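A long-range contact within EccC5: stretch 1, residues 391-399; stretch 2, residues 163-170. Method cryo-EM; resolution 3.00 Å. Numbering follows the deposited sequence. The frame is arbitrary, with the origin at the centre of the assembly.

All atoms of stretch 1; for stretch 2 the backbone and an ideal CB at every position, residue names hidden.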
# COMPACT_ATOMS: atom_id res chain seq x y z
N ALA C 391 9.26 27.10 -34.12
CA ALA C 391 9.05 26.84 -32.71
C ALA C 391 8.67 25.39 -32.47
O ALA C 391 7.91 24.80 -33.23
CB ALA C 391 7.97 27.76 -32.15
N TRP C 392 9.21 24.83 -31.39
CA TRP C 392 8.99 23.44 -31.05
C TRP C 392 8.95 23.35 -29.53
O TRP C 392 9.29 24.31 -28.84
CB TRP C 392 10.08 22.55 -31.66
CG TRP C 392 9.95 21.08 -31.43
CD1 TRP C 392 10.86 20.27 -30.83
CD2 TRP C 392 8.84 20.24 -31.77
NE1 TRP C 392 10.40 18.98 -30.78
CE2 TRP C 392 9.16 18.94 -31.35
CE3 TRP C 392 7.61 20.47 -32.40
CZ2 TRP C 392 8.30 17.87 -31.54
CZ3 TRP C 392 6.76 19.40 -32.58
CH2 TRP C 392 7.11 18.12 -32.15
N PHE C 393 8.49 22.21 -29.02
CA PHE C 393 8.46 21.95 -27.59
C PHE C 393 9.84 22.14 -26.99
O PHE C 393 10.84 21.68 -27.55
CB PHE C 393 7.97 20.52 -27.35
CG PHE C 393 7.98 20.08 -25.91
CD1 PHE C 393 9.11 19.53 -25.32
CD2 PHE C 393 6.84 20.18 -25.15
CE1 PHE C 393 9.09 19.14 -24.01
CE2 PHE C 393 6.82 19.78 -23.84
CZ PHE C 393 7.95 19.25 -23.27
N PHE C 394 9.90 22.84 -25.87
CA PHE C 394 11.18 23.11 -25.24
C PHE C 394 11.29 22.52 -23.85
O PHE C 394 12.23 21.76 -23.58
CB PHE C 394 11.43 24.61 -25.17
CG PHE C 394 12.66 24.98 -24.44
CD1 PHE C 394 13.90 24.67 -24.96
CD2 PHE C 394 12.60 25.66 -23.25
CE1 PHE C 394 15.04 25.01 -24.29
CE2 PHE C 394 13.74 26.00 -22.58
CZ PHE C 394 14.96 25.67 -23.11
N ALA C 395 10.36 22.83 -22.96
CA ALA C 395 10.43 22.36 -21.59
C ALA C 395 9.07 22.52 -20.94
O ALA C 395 8.25 23.32 -21.38
CB ALA C 395 11.48 23.13 -20.78
N LEU C 396 8.85 21.74 -19.89
CA LEU C 396 7.74 21.97 -18.99
C LEU C 396 8.24 22.84 -17.85
O LEU C 396 9.10 22.41 -17.08
CB LEU C 396 7.18 20.65 -18.48
CG LEU C 396 6.08 20.79 -17.45
CD1 LEU C 396 4.90 21.48 -18.07
CD2 LEU C 396 5.68 19.43 -17.00
N ALA C 397 7.70 24.05 -17.75
CA ALA C 397 8.28 25.07 -16.90
C ALA C 397 8.20 24.69 -15.43
O ALA C 397 7.23 24.08 -14.98
CB ALA C 397 7.56 26.39 -17.11
N ASP C 398 9.24 25.05 -14.68
CA ASP C 398 9.23 24.89 -13.24
C ASP C 398 8.55 26.10 -12.63
O ASP C 398 9.16 27.16 -12.48
CB ASP C 398 10.65 24.74 -12.70
CG ASP C 398 11.14 23.31 -12.74
OD1 ASP C 398 10.31 22.40 -12.55
OD2 ASP C 398 12.35 23.10 -12.94
N GLN C 399 7.28 25.96 -12.29
CA GLN C 399 6.53 27.04 -11.68
C GLN C 399 6.61 26.89 -10.17
O GLN C 399 6.27 25.83 -9.63
CB GLN C 399 5.07 27.02 -12.13
CG GLN C 399 4.90 27.26 -13.60
CD GLN C 399 3.70 26.55 -14.16
OE1 GLN C 399 2.59 27.08 -14.14
NE2 GLN C 399 3.90 25.34 -14.64
N UNK C 163 21.21 28.38 -16.35
CA UNK C 163 20.29 28.11 -15.26
C UNK C 163 19.15 27.23 -15.74
O UNK C 163 18.78 27.24 -16.92
CB UNK C 163 19.75 29.42 -14.67
N UNK C 164 18.60 26.46 -14.82
CA UNK C 164 17.52 25.55 -15.15
C UNK C 164 16.22 26.31 -15.30
O UNK C 164 15.95 27.25 -14.55
CB UNK C 164 17.38 24.46 -14.08
N UNK C 165 15.42 25.92 -16.28
CA UNK C 165 14.11 26.52 -16.47
C UNK C 165 12.99 25.49 -16.43
O UNK C 165 11.85 25.85 -16.13
CB UNK C 165 14.07 27.28 -17.80
N UNK C 166 13.27 24.22 -16.65
CA UNK C 166 12.23 23.21 -16.61
C UNK C 166 12.81 21.85 -16.90
O UNK C 166 14.00 21.63 -16.73
CB UNK C 166 11.11 23.54 -17.60
N UNK C 167 11.95 20.93 -17.33
CA UNK C 167 12.37 19.60 -17.73
C UNK C 167 11.88 19.32 -19.14
O UNK C 167 10.84 19.84 -19.57
CB UNK C 167 11.85 18.54 -16.75
N UNK C 168 12.62 18.49 -19.86
CA UNK C 168 12.27 18.22 -21.24
C UNK C 168 13.23 17.23 -21.86
O UNK C 168 13.95 16.52 -21.16
CB UNK C 168 12.25 19.52 -22.05
N UNK C 169 13.23 17.19 -23.18
CA UNK C 169 14.05 16.26 -23.95
C UNK C 169 15.43 16.83 -24.20
O UNK C 169 15.62 18.05 -24.25
CB UNK C 169 13.37 15.92 -25.28
N UNK C 170 16.40 15.94 -24.39
CA UNK C 170 17.70 16.34 -24.90
C UNK C 170 18.35 15.15 -25.58
O UNK C 170 18.00 14.00 -25.29
CB UNK C 170 18.59 16.88 -23.78

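The two strands run antiparallel, their N-to-C directions 129° apart. At position 163 nothing of stretch 1 lies within 5.5 Å of the ideal CB, so the contact cannot discriminate among side chains; the residue is V163, which makes no contact.

At position 164 CA-to-CB points sideways, but the ideal CB lies 5.3 Å from D398 OD2. An acidic group at that range favours a donor on a side chain long enough to reach it, so arginine or lysine suits best, with glutamine a neutral alternative. The deposited R164 is extended, with chi1 to chi3 all t, and forms a salt bridge: its NE donates to D398 OD2 at 2.7 Å, and its NH2 adds a weak hydrogen bond to D398 OD2 at 3.0 Å.

At position 165 the backbone O accepts a hydrogen bond from D398 N (3.1 Å, 169°), whatever the side chain. CB points sideways, 5.0 Å from F394 CE2, so an apolar residue such as valine, isoleucine, leucine or methionine would fit. V165, chi1 p, brings its CG1 to 3.6 Å from F394 CE2.

Position 166 is far more restrictive. Its phi/psi of 180/-158 is characteristic of glycine, and an ideal CB would clash with L396 O at 2.4 Å and sit tightly against A395 CB at 3.2 Å, so glycine is strongly indicated. In G166 the CA approaches L396 O to 3.3 Å as a CA-H...O contact.

Position 167 pairs with L396 through two backbone hydrogen bonds, L396 N to the 167 O at 2.8 Å and the 167 N to L396 O at 3.2 Å. Its CB projects to the same face of the sheet as the L396 side chain, so valine, isoleucine, leucine or threonine are all plausible. V167, chi1 m, packs its CG2 4.2 Å from L396 CB.

At position 168 CB would point toward stretch 1 and clash with F394 O at 2.7 Å, with A395 CA tight at 3.4 Å; phi/psi is -178/-162. Glycine is again expected, and G168 leaves its CA at the edge of the F393 ring, 4.3 Å from F393 CE1.

Position 169 has nothing of stretch 1 within 5.5 Å of its ideal CB, yet the rings of W392 and F393 lie farther out, within reach of a long, flexible apolar chain such as methionine or leucine. M169 bends (m, t, m) to place CE 4.1 Å from F393 CD1 and 4.3 Å from W392 NE1.

Position 170 is undetermined by this contact; T170 is out of reach.

Stretch 2, residues 163-170: VRVGVGMT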
# COMPACT_ATOMS: atom_id res chain seq x y z
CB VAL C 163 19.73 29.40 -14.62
CG1 VAL C 163 20.86 30.32 -14.27
CG2 VAL C 163 18.79 30.10 -15.56
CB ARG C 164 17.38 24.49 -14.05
CG ARG C 164 16.23 23.54 -14.25
CD ARG C 164 16.14 22.58 -13.10
NE ARG C 164 14.82 21.97 -13.02
CZ ARG C 164 14.60 20.78 -12.49
NH1 ARG C 164 15.61 20.09 -12.00
NH2 ARG C 164 13.38 20.28 -12.46
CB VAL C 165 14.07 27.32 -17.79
CG1 VAL C 165 14.12 26.40 -18.98
CG2 VAL C 165 12.89 28.25 -17.86
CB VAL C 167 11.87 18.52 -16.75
CG1 VAL C 167 12.48 18.73 -15.40
CG2 VAL C 167 10.38 18.59 -16.63
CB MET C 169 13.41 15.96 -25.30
CG MET C 169 12.13 15.22 -25.22
SD MET C 169 11.49 14.87 -26.86
CE MET C 169 10.91 16.49 -27.33
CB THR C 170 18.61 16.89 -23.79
OG1 THR C 170 19.80 17.42 -24.38
CG2 THR C 170 18.97 15.81 -22.82
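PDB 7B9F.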